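Local coordinates for QdtA (Thermoanaerobacterium thermosaccharolyticum, PDB 4ZU5), which belongs to the WxcM-like family of the cupin clan, a beta-sandwich protein modelled here with thymidine, at residues D126-I129 with D130-K134. Sequence-based numbering, arbitrary orientation.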
loop_
_atom_site.group_PDB
_atom_site.type_symbol
_atom_site.label_atom_id
_atom_site.label_comp_id
_atom_site.label_asym_id
_atom_site.label_seq_id
_atom_site.Cartn_x
_atom_site.Cartn_y
_atom_site.Cartn_z
ATOM N N ASP A 126 -13.440 -4.037 -27.083
ATOM C CA ASP A 126 -13.758 -5.098 -28.070
ATOM C C ASP A 126 -12.668 -6.166 -28.141
ATOM O O ASP A 126 -12.949 -7.341 -28.288
ATOM C CB ASP A 126 -13.988 -4.541 -29.480
ATOM C CG ASP A 126 -15.223 -3.656 -29.567
ATOM O OD1 ASP A 126 -16.250 -3.927 -28.918
ATOM O OD2 ASP A 126 -15.144 -2.650 -30.282
ATOM N N PHE A 127 -11.428 -5.737 -28.012
ATOM C CA PHE A 127 -10.316 -6.668 -27.969
ATOM C C PHE A 127 -10.391 -7.491 -26.687
ATOM O O PHE A 127 -10.184 -8.690 -26.720
ATOM C CB PHE A 127 -8.979 -5.921 -28.044
ATOM C CG PHE A 127 -7.776 -6.849 -28.069
ATOM C CD1 PHE A 127 -7.605 -7.756 -29.119
ATOM C CD2 PHE A 127 -6.846 -6.869 -27.019
ATOM C CE1 PHE A 127 -6.538 -8.649 -29.130
ATOM C CE2 PHE A 127 -5.758 -7.733 -27.047
ATOM C CZ PHE A 127 -5.598 -8.623 -28.104
ATOM N N TYR A 128 -10.667 -6.839 -25.561
ATOM C CA TYR A 128 -10.827 -7.546 -24.315
ATOM C C TYR A 128 -11.806 -8.684 -24.542
ATOM O O TYR A 128 -11.503 -9.844 -24.315
ATOM C CB TYR A 128 -11.338 -6.659 -23.170
ATOM C CG TYR A 128 -11.829 -7.488 -22.037
ATOM C CD1 TYR A 128 -10.937 -8.198 -21.251
ATOM C CD2 TYR A 128 -13.172 -7.698 -21.836
ATOM C CE1 TYR A 128 -11.382 -9.087 -20.304
ATOM C CE2 TYR A 128 -13.623 -8.575 -20.877
ATOM C CZ TYR A 128 -12.717 -9.257 -20.088
ATOM O OH TYR A 128 -13.216 -10.145 -19.167
ATOM N N ILE A 129 -13.010 -8.340 -24.990
ATOM C CA ILE A 129 -14.072 -9.323 -25.138
ATOM C C ILE A 129 -13.691 -10.466 -26.051
ATOM O O ILE A 129 -14.022 -11.602 -25.761
ATOM C CB ILE A 129 -15.373 -8.670 -25.680
ATOM C CG1 ILE A 129 -15.945 -7.688 -24.649
ATOM C CG2 ILE A 129 -16.432 -9.718 -26.000
ATOM C CD1 ILE A 129 -16.499 -8.350 -23.398
ATOM N N ASP A 130 -13.045 -10.168 -27.161
ATOM C CA ASP A 130 -12.600 -11.217 -28.046
ATOM C C ASP A 130 -11.681 -12.159 -27.297
ATOM O O ASP A 130 -11.895 -13.353 -27.347
ATOM C CB ASP A 130 -11.845 -10.659 -29.243
ATOM C CG ASP A 130 -12.796 -10.164 -30.330
ATOM O OD1 ASP A 130 -13.973 -10.604 -30.385
ATOM O OD2 ASP A 130 -12.343 -9.317 -31.120
ATOM N N GLU A 131 -10.619 -11.621 -26.703
ATOM C CA GLU A 131 -9.665 -12.471 -25.947
ATOM C C GLU A 131 -10.369 -13.247 -24.828
ATOM O O GLU A 131 -10.126 -14.426 -24.609
ATOM C CB GLU A 131 -8.550 -11.630 -25.316
ATOM C CG GLU A 131 -7.575 -10.963 -26.270
ATOM C CD GLU A 131 -7.077 -11.904 -27.353
ATOM O OE1 GLU A 131 -6.011 -12.511 -27.114
ATOM O OE2 GLU A 131 -7.765 -12.061 -28.404
ATOM N N ALA A 132 -11.239 -12.582 -24.086
ATOM C CA ALA A 132 -11.875 -13.237 -22.963
ATOM C C ALA A 132 -12.876 -14.292 -23.389
ATOM O O ALA A 132 -13.068 -15.290 -22.701
ATOM C CB ALA A 132 -12.547 -12.197 -22.077
ATOM N N LYS A 133 -13.561 -14.097 -24.507
ATOM C CA LYS A 133 -14.455 -15.148 -24.993
ATOM C C LYS A 133 -13.687 -16.425 -25.318
ATOM O O LYS A 133 -14.184 -17.510 -25.068
ATOM C CB LYS A 133 -15.282 -14.692 -26.212
ATOM C CG LYS A 133 -16.598 -14.018 -25.835
ATOM C CD LYS A 133 -17.166 -13.181 -26.968
ATOM C CE LYS A 133 -18.610 -12.738 -26.758
ATOM N NZ LYS A 133 -18.957 -11.729 -27.828
ATOM N N LYS A 134 -12.514 -16.320 -25.901
ATOM C CA LYS A 134 -11.689 -17.516 -26.104
ATOM C C LYS A 134 -11.329 -18.265 -24.818
ATOM O O LYS A 134 -11.233 -19.498 -24.821
ATOM C CB LYS A 134 -10.374 -17.161 -26.786
ATOM C CG LYS A 134 -10.500 -16.592 -28.190
ATOM C CD LYS A 134 -9.107 -16.292 -28.721
ATOM C CE LYS A 134 -9.104 -15.205 -29.783
ATOM N NZ LYS A 134 -7.705 -14.825 -30.107
#
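E131 lies across one face of the F127 ring, one helical turn on. Its CG stands 3.8 Å from the ring centroid and 20° off the ring normal, which identifies a CH-pi contact. The carboxylate stacks nearly parallel to the ring, the two planes 6° apart. Two torsions bring the groups together: F127 carries CG anti to its backbone nitrogen (chi1 -177°), while the E131 chain is bent at chi2. One residue further along, the A132 methyl CB similarly sits over a face of the Y128 ring, 4.0 Å from its centroid. I129 and K133 add an aliphatic contact, CG2 to CD at 3.7 Å, with the extended lysine chain passing the methyl.

Beneath these pairs run four successive i to i+4 backbone hydrogen bonds; that from E131 N to F127 O is 3.0 Å long and nearly straight. A salt bridge from K134 NZ, 3.2 Å, meets E131 OE2 from the syn side, somewhat out of the carboxylate plane, and would favour the orientation that lies over F127. On the inner side, Y128 OH is hydrogen-bonded to L94 O, Y128 and A132 rest on P74, and Y128 touches I122; F127, although exposed, also touches I122. Such i/i+4 pairing belongs to a regular amphipathic alpha-helix, here helix 125-136, which follows strand 121-122 of the cupin beta-sandwich and packs its Y128 and A132 side against that strand and the P74 loop.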